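Local coordinates for sulfate permease family protein (Vibrio cholerae, PDB 4DGH) that forms the STAS domain of a predicted SulP-family membrane protein that probably transports anions such as sulfate across the membrane, at residues E72-F77 and A100-L105; K83-G88 and S120-E125. All blocks are in the same frame, centred on the assembly; numbering follows the deposited sequence.

Interaction 1 (E72-F77 and A100-L105); sequences EMIQSF and AGIVKL
Ile74 on helix 64-78 meets Leu105 and Ile102 on helix 102-106, and the contact is purely apolar. No hydrogen bond runs between 72-77 and 100-105. The two branches of Ile74 divide the work. Its CG2 methyl lies 3.7 Å from Leu105 CG and packs equally closely on the CD2 methyl of the same leucine. The Ile74 and Leu105 side chains run antiparallel alongside each other. Leu105 CG stands anti to its own backbone N (chi1 -175°), which carries the leucine fork out to the flank of the isoleucine. The longer branch of Ile74 ends at CD1, 3.9 Å from the CG2 methyl of Ile102, and these two side chains cross at a slant.

Both helices belong to the STAS domain, an alpha/beta fold built on a sheet. Phe77 touches Val84 and Ile102 touches Ile86, both of strand 83-87, so both helices sit on one face of the sheet.

Hydrogen bonds shape each segment separately. Ser76 OG turns back to Met73 O at 2.8 Å, with the donor 25° from the carbonyl plane. The same oxygen also accepts the helical bond from Phe77 N, 3.1 Å away, so two donors share it. Met73 is selenomethionine. At the other segment, Gly101 closes helix 91-99 with a Schellman motif and is also the N-cap of the next helix. Its positive phi of 86° suits glycine. Leu105 N bonds to Gly101 O at 3.1 Å within the first turn.

Interaction 2 (K83-G88 and S120-E125); sequences KVLISG and SAALTE
Strand 83-87 is an inner strand of the parallel sheet of the STAS domain, and helix 115-128 packs against one side of it. Two pairs join them, one charged and one apolar. Lys83 and Glu125 form a salt bridge. Both chains are stretched out, and their charged ends meet between strand and helix. With chi1 at 176°, the lysine chain runs straight on from CB and brings NZ up to the carboxylate. Lys83 NZ donates to Glu125 OE1 at 2.8 Å, on the syn lone pair, the side facing the other oxygen. A second, weak bond runs from Lys83 NZ to Glu125 OE2 at 3.1 Å. The ammonium thus grips both oxygens unequally. The CD and CE methylenes of Lys83 also lie near the carboxylate, with CE 3.5 Å from Glu125 OE1.

Deeper in, the Leu85 CD2 methyl touches the Ala122 CB methyl at 4.2 Å. Tyr112 of strand 111-112 touches both Leu85 and Ala121, and Ile51 of strand 51-55 touches both Leu85 and Glu125. On the helix, Ser120 O takes bonds from Thr124 N and Thr124 OG1, the latter at 3.0 Å from above the carbonyl plane. A buried apolar pair beside a partly exposed ion pair joins helix to sheet in this alpha/beta STAS fold.

Overall arrangement
The centres of interactions 1 and 2 lie 15 Å apart in one STAS domain. Along the chain their segments alternate: 72-77, 83-88, 100-105, 120-125. Helix 64-78 is followed, after a short connection, by strand 83-87. This strand supplies one side of interaction 2, and its other face meets the helices of interaction 1. There Ile86 CD1 packs on Ile102 CG2 at 3.7 Å, and Val84 CG2 on Phe77 CB at 3.8 Å. Lys83 and Leu85 instead meet helix 115-128. Alternate strand residues therefore serve the two helical layers, so the strand is flanked by helices on both faces, as in an alpha/beta sandwich.

Interaction 1 (E72-F77 and A100-L105)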
ATOM      1  N   GLU A  72      -8.300 -16.528 -10.180  1.00 26.36           N
ATOM      2  CA  GLU A  72      -7.869 -15.833 -11.394  1.00 28.18           C
ATOM      3  C   GLU A  72      -6.351 -15.704 -11.387  1.00 25.01           C
ATOM      4  O   GLU A  72      -5.725 -15.993 -12.400  1.00 24.21           O
ATOM      5  CB  GLU A  72      -8.492 -14.419 -11.472  1.00 35.73           C
ATOM      6  CG  GLU A  72      -7.999 -13.624 -12.679  1.00 45.90           C
ATOM      7  CD  GLU A  72      -8.877 -12.393 -13.022  1.00 65.48           C
ATOM      8  OE1 GLU A  72      -9.303 -11.638 -12.091  1.00 68.37           O
ATOM      9  OE2 GLU A  72      -9.141 -12.151 -14.246  1.00 70.96           O
HETATM   10  N   MSE A  73      -5.766 -15.323 -10.254  0.70 22.92           N
HETATM   11  CA  MSE A  73      -4.304 -15.265 -10.149  0.70 22.69           C
HETATM   12  C   MSE A  73      -3.627 -16.590 -10.457  0.70 21.58           C
HETATM   13  O   MSE A  73      -2.652 -16.644 -11.193  0.70 20.86           O
HETATM   14  CB  MSE A  73      -3.947 -14.831  -8.725  0.70 24.20           C
HETATM   15  CG  MSE A  73      -2.534 -14.275  -8.746  0.70 28.22           C
HETATM   16 SE   MSE A  73      -1.974 -14.019  -6.875  0.63 32.77          SE
HETATM   17  CE  MSE A  73      -0.173 -13.293  -6.950  0.70 35.32           C
ATOM     18  N   ILE A  74      -4.125 -17.664  -9.878  1.00 21.72           N
ATOM     19  CA  ILE A  74      -3.530 -18.972 -10.123  1.00 21.36           C
ATOM     20  C   ILE A  74      -3.702 -19.398 -11.560  1.00 22.33           C
ATOM     21  O   ILE A  74      -2.800 -20.038 -12.161  1.00 20.73           O
ATOM     22  CB  ILE A  74      -4.199 -20.018  -9.194  1.00 21.49           C
ATOM     23  CG1 ILE A  74      -3.727 -19.734  -7.753  1.00 21.38           C
ATOM     24  CG2 ILE A  74      -3.764 -21.417  -9.632  1.00 21.79           C
ATOM     25  CD1 ILE A  74      -4.532 -20.502  -6.726  1.00 23.45           C
ATOM     26  N   GLN A  75      -4.893 -19.165 -12.105  1.00 22.32           N
ATOM     27  CA  GLN A  75      -5.132 -19.419 -13.553  0.50 25.10           C
ATOM     28  C   GLN A  75      -4.114 -18.696 -14.443  1.00 25.47           C
ATOM     29  O   GLN A  75      -3.608 -19.257 -15.369  1.00 25.22           O
ATOM     30  CB  GLN A  75      -6.552 -19.045 -13.956  0.50 25.72           C
ATOM     31  CG  GLN A  75      -7.529 -20.133 -13.542  0.50 26.74           C
ATOM     32  CD  GLN A  75      -8.988 -19.717 -13.618  0.50 28.67           C
ATOM     33  OE1 GLN A  75      -9.315 -18.535 -13.749  0.50 30.17           O
ATOM     34  NE2 GLN A  75      -9.882 -20.708 -13.514  0.50 28.26           N
ATOM     35  N   SER A  76      -3.845 -17.440 -14.120  1.00 25.89           N
ATOM     36  CA  SER A  76      -2.911 -16.640 -14.861  1.00 26.27           C
ATOM     37  C   SER A  76      -1.471 -17.176 -14.744  1.00 24.81           C
ATOM     38  O   SER A  76      -0.738 -17.136 -15.716  1.00 26.00           O
ATOM     39  CB  SER A  76      -3.009 -15.157 -14.460  1.00 28.34           C
ATOM     40  OG  SER A  76      -2.212 -14.907 -13.293  1.00 34.52           O
ATOM     41  N   PHE A  77      -1.081 -17.779 -13.614  1.00 21.94           N
ATOM     42  CA  PHE A  77       0.255 -18.416 -13.529  1.00 21.78           C
ATOM     43  C   PHE A  77       0.291 -19.744 -14.294  1.00 21.04           C
ATOM     44  O   PHE A  77       1.271 -20.073 -14.950  1.00 22.66           O
ATOM     45  CB  PHE A  77       0.660 -18.655 -12.029  1.00 21.49           C
ATOM     46  CG  PHE A  77       0.624 -17.389 -11.185  1.00 24.88           C
ATOM     47  CD1 PHE A  77       0.883 -16.137 -11.770  1.00 27.61           C
ATOM     48  CD2 PHE A  77       0.378 -17.441  -9.829  1.00 26.82           C
ATOM     49  CE1 PHE A  77       0.901 -14.957 -10.995  1.00 26.67           C
ATOM     50  CE2 PHE A  77       0.366 -16.277  -9.029  1.00 25.76           C
ATOM     51  CZ  PHE A  77       0.649 -15.038  -9.610  1.00 25.83           C
ATOM     52  N   ALA A 100     -14.137 -24.325  -2.201  1.00 28.77           N
ATOM     53  CA  ALA A 100     -14.171 -23.434  -3.334  1.00 30.17           C
ATOM     54  C   ALA A 100     -13.532 -23.945  -4.596  1.00 31.28           C
ATOM     55  O   ALA A 100     -13.690 -23.307  -5.647  1.00 33.14           O
ATOM     56  CB  ALA A 100     -13.554 -22.098  -2.962  1.00 34.05           C
ATOM     57  N   GLY A 101     -12.872 -25.103  -4.546  1.00 25.87           N
ATOM     58  CA  GLY A 101     -12.185 -25.619  -5.721  1.00 27.63           C
ATOM     59  C   GLY A 101     -10.748 -25.106  -5.927  1.00 26.47           C
ATOM     60  O   GLY A 101     -10.149 -25.321  -7.000  1.00 28.06           O
ATOM     61  N   ILE A 102     -10.180 -24.414  -4.944  1.00 23.27           N
ATOM     62  CA  ILE A 102      -8.774 -23.948  -5.122  1.00 23.37           C
ATOM     63  C   ILE A 102      -7.851 -25.166  -5.040  1.00 23.43           C
ATOM     64  O   ILE A 102      -6.868 -25.287  -5.788  1.00 23.12           O
ATOM     65  CB  ILE A 102      -8.373 -22.841  -4.128  1.00 24.47           C
ATOM     66  CG1 ILE A 102      -9.273 -21.577  -4.320  1.00 26.27           C
ATOM     67  CG2 ILE A 102      -6.898 -22.477  -4.287  1.00 24.31           C
ATOM     68  CD1 ILE A 102      -9.224 -21.024  -5.737  1.00 29.06           C
ATOM     69  N   VAL A 103      -8.172 -26.094  -4.144  1.00 22.95           N
ATOM     70  CA  VAL A 103      -7.287 -27.269  -3.968  1.00 23.68           C
ATOM     71  C   VAL A 103      -7.301 -28.076  -5.265  1.00 24.63           C
ATOM     72  O   VAL A 103      -6.251 -28.472  -5.734  1.00 25.30           O
ATOM     73  CB  VAL A 103      -7.679 -28.114  -2.738  1.00 23.77           C
ATOM     74  CG1 VAL A 103      -6.963 -29.472  -2.740  1.00 25.49           C
ATOM     75  CG2 VAL A 103      -7.400 -27.332  -1.458  1.00 22.09           C
ATOM     76  N   LYS A 104      -8.483 -28.270  -5.839  0.70 25.93           N
ATOM     77  CA  LYS A 104      -8.639 -28.894  -7.162  0.70 27.87           C
ATOM     78  C   LYS A 104      -7.736 -28.235  -8.134  0.70 26.43           C
ATOM     79  O   LYS A 104      -6.975 -28.906  -8.807  0.70 26.77           O
ATOM     80  CB  LYS A 104     -10.095 -28.781  -7.689  0.70 30.55           C
ATOM     81  CG  LYS A 104     -10.253 -29.347  -9.099  0.70 31.83           C
ATOM     82  CD  LYS A 104     -11.492 -28.802  -9.794  0.70 36.60           C
ATOM     83  CE  LYS A 104     -11.608 -29.434 -11.170  0.70 38.56           C
ATOM     84  NZ  LYS A 104     -13.015 -29.335 -11.617  0.70 38.66           N
ATOM     85  N   LEU A 105      -7.779 -26.902  -8.181  1.00 25.58           N
ATOM     86  CA  LEU A 105      -7.014 -26.176  -9.174  1.00 25.60           C
ATOM     87  C   LEU A 105      -5.537 -26.425  -9.070  1.00 25.10           C
ATOM     88  O   LEU A 105      -4.870 -26.599 -10.071  1.00 24.24           O
ATOM     89  CB  LEU A 105      -7.286 -24.694  -8.992  1.00 25.35           C
ATOM     90  CG  LEU A 105      -6.726 -23.681  -9.959  1.00 27.56           C
ATOM     91  CD1 LEU A 105      -6.982 -24.179 -11.394  1.00 34.12           C
ATOM     92  CD2 LEU A 105      -7.400 -22.332  -9.608  1.00 28.33           C
TER

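Interaction 2 (K83-G88 and S120-E125)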
ATOM      1  N   LYS A  83       3.961 -23.993 -11.980  1.00 21.85           N
ATOM      2  CA  LYS A  83       3.343 -24.846 -10.980  1.00 20.63           C
ATOM      3  C   LYS A  83       3.220 -24.065  -9.677  1.00 20.04           C
ATOM      4  O   LYS A  83       4.195 -23.464  -9.215  1.00 21.47           O
ATOM      5  CB  LYS A  83       4.259 -26.056 -10.757  1.00 21.89           C
ATOM      6  CG  LYS A  83       3.824 -26.999  -9.676  1.00 24.91           C
ATOM      7  CD  LYS A  83       4.686 -28.291  -9.719  1.00 28.30           C
ATOM      8  CE  LYS A  83       4.038 -29.351  -8.874  1.00 31.61           C
ATOM      9  NZ  LYS A  83       4.755 -30.686  -9.002  1.00 33.90           N
ATOM     10  N   VAL A  84       2.034 -24.050  -9.109  1.00 18.48           N
ATOM     11  CA  VAL A  84       1.735 -23.230  -7.972  1.00 18.32           C
ATOM     12  C   VAL A  84       1.531 -24.136  -6.773  1.00 18.52           C
ATOM     13  O   VAL A  84       0.737 -25.132  -6.875  1.00 19.30           O
ATOM     14  CB  VAL A  84       0.511 -22.359  -8.208  1.00 19.29           C
ATOM     15  CG1 VAL A  84       0.135 -21.570  -6.920  1.00 18.19           C
ATOM     16  CG2 VAL A  84       0.678 -21.493  -9.469  1.00 18.70           C
ATOM     17  N   LEU A  85       2.347 -23.930  -5.726  1.00 16.64           N
ATOM     18  CA  LEU A  85       2.097 -24.571  -4.443  1.00 17.28           C
ATOM     19  C   LEU A  85       1.455 -23.539  -3.490  1.00 17.83           C
ATOM     20  O   LEU A  85       1.729 -22.356  -3.605  1.00 19.04           O
ATOM     21  CB  LEU A  85       3.388 -25.072  -3.778  1.00 18.09           C
ATOM     22  CG  LEU A  85       4.143 -26.307  -4.299  1.00 21.68           C
ATOM     23  CD1 LEU A  85       3.997 -26.624  -5.767  1.00 20.67           C
ATOM     24  CD2 LEU A  85       5.563 -26.441  -3.777  1.00 19.90           C
ATOM     25  N   ILE A  86       0.666 -24.028  -2.519  1.00 16.43           N
ATOM     26  CA  ILE A  86       0.092 -23.166  -1.547  1.00 17.29           C
ATOM     27  C   ILE A  86       0.560 -23.654  -0.176  1.00 18.61           C
ATOM     28  O   ILE A  86       0.570 -24.905   0.099  1.00 19.95           O
ATOM     29  CB  ILE A  86      -1.408 -23.279  -1.661  1.00 18.07           C
ATOM     30  CG1 ILE A  86      -1.915 -22.581  -2.967  1.00 19.28           C
ATOM     31  CG2 ILE A  86      -2.070 -22.748  -0.388  1.00 18.42           C
ATOM     32  CD1 ILE A  86      -3.423 -22.829  -3.115  1.00 19.91           C
ATOM     33  N   SER A  87       0.938 -22.732   0.704  1.00 17.88           N
ATOM     34  CA  SER A  87       1.289 -23.126   2.091  1.00 18.07           C
ATOM     35  C   SER A  87       0.632 -22.221   3.103  1.00 19.32           C
ATOM     36  O   SER A  87       0.308 -21.119   2.793  1.00 17.94           O
ATOM     37  CB  SER A  87       2.802 -23.057   2.300  1.00 19.16           C
ATOM     38  OG  SER A  87       3.357 -21.748   2.051  1.00 20.52           O
ATOM     39  N   GLY A  88       0.492 -22.732   4.338  1.00 19.16           N
ATOM     40  CA  GLY A  88       0.197 -21.916   5.491  1.00 21.09           C
ATOM     41  C   GLY A  88      -1.262 -21.516   5.701  1.00 20.55           C
ATOM     42  O   GLY A  88      -1.527 -20.698   6.579  1.00 20.81           O
ATOM     43  N   SER A 120      10.788 -27.172   1.026  1.00 21.30           N
ATOM     44  CA  SER A 120      11.465 -28.477   0.926  1.00 23.82           C
ATOM     45  C   SER A 120      11.002 -29.275  -0.319  1.00 23.80           C
ATOM     46  O   SER A 120      11.817 -29.733  -1.184  1.00 23.40           O
ATOM     47  CB  SER A 120      11.258 -29.253   2.268  1.00 25.43           C
ATOM     48  OG  SER A 120      11.639 -30.609   2.045  1.00 35.41           O
ATOM     49  N   ALA A 121       9.688 -29.415  -0.483  1.00 23.25           N
ATOM     50  CA  ALA A 121       9.187 -30.110  -1.674  1.00 22.17           C
ATOM     51  C   ALA A 121       9.599 -29.459  -2.991  1.00 21.94           C
ATOM     52  O   ALA A 121       9.906 -30.170  -3.968  1.00 22.36           O
ATOM     53  CB  ALA A 121       7.694 -30.281  -1.647  1.00 21.71           C
ATOM     54  N   ALA A 122       9.609 -28.142  -3.043  1.00 20.75           N
ATOM     55  CA  ALA A 122       9.931 -27.466  -4.309  1.00 20.80           C
ATOM     56  C   ALA A 122      11.405 -27.649  -4.632  1.00 20.85           C
ATOM     57  O   ALA A 122      11.803 -27.923  -5.806  1.00 19.87           O
ATOM     58  CB  ALA A 122       9.681 -25.949  -4.193  1.00 20.98           C
ATOM     59  N   LEU A 123      12.231 -27.486  -3.619  1.00 19.77           N
ATOM     60  CA  LEU A 123      13.707 -27.580  -3.850  1.00 21.92           C
ATOM     61  C   LEU A 123      14.031 -29.012  -4.269  1.00 24.02           C
ATOM     62  O   LEU A 123      14.886 -29.239  -5.147  1.00 25.16           O
ATOM     63  CB  LEU A 123      14.493 -27.218  -2.614  1.00 21.47           C
ATOM     64  CG  LEU A 123      14.407 -25.747  -2.127  1.00 20.52           C
ATOM     65  CD1 LEU A 123      15.026 -25.596  -0.718  1.00 19.50           C
ATOM     66  CD2 LEU A 123      15.117 -24.922  -3.177  1.00 20.68           C
ATOM     67  N   THR A 124      13.323 -29.982  -3.708  1.00 25.48           N
ATOM     68  CA  THR A 124      13.513 -31.382  -4.115  1.00 26.69           C
ATOM     69  C   THR A 124      13.077 -31.644  -5.566  1.00 29.32           C
ATOM     70  O   THR A 124      13.776 -32.357  -6.315  1.00 30.30           O
ATOM     71  CB  THR A 124      12.691 -32.293  -3.197  1.00 26.86           C
ATOM     72  OG1 THR A 124      13.255 -32.223  -1.879  1.00 28.36           O
ATOM     73  CG2 THR A 124      12.722 -33.791  -3.677  1.00 30.50           C
ATOM     74  N   GLU A 125      11.927 -31.098  -5.957  1.00 27.19           N
ATOM     75  CA  GLU A 125      11.452 -31.213  -7.334  1.00 29.55           C
ATOM     76  C   GLU A 125      12.380 -30.515  -8.351  1.00 29.57           C
ATOM     77  O   GLU A 125      12.672 -31.048  -9.431  1.00 28.05           O
ATOM     78  CB  GLU A 125      10.035 -30.674  -7.471  1.00 30.94           C
ATOM     79  CG  GLU A 125       9.578 -30.566  -8.917  1.00 36.81           C
ATOM     80  CD  GLU A 125       8.052 -30.478  -9.050  1.00 45.44           C
ATOM     81  OE1 GLU A 125       7.319 -30.384  -8.011  1.00 49.51           O
ATOM     82  OE2 GLU A 125       7.571 -30.499 -10.202  1.00 47.79           O
TER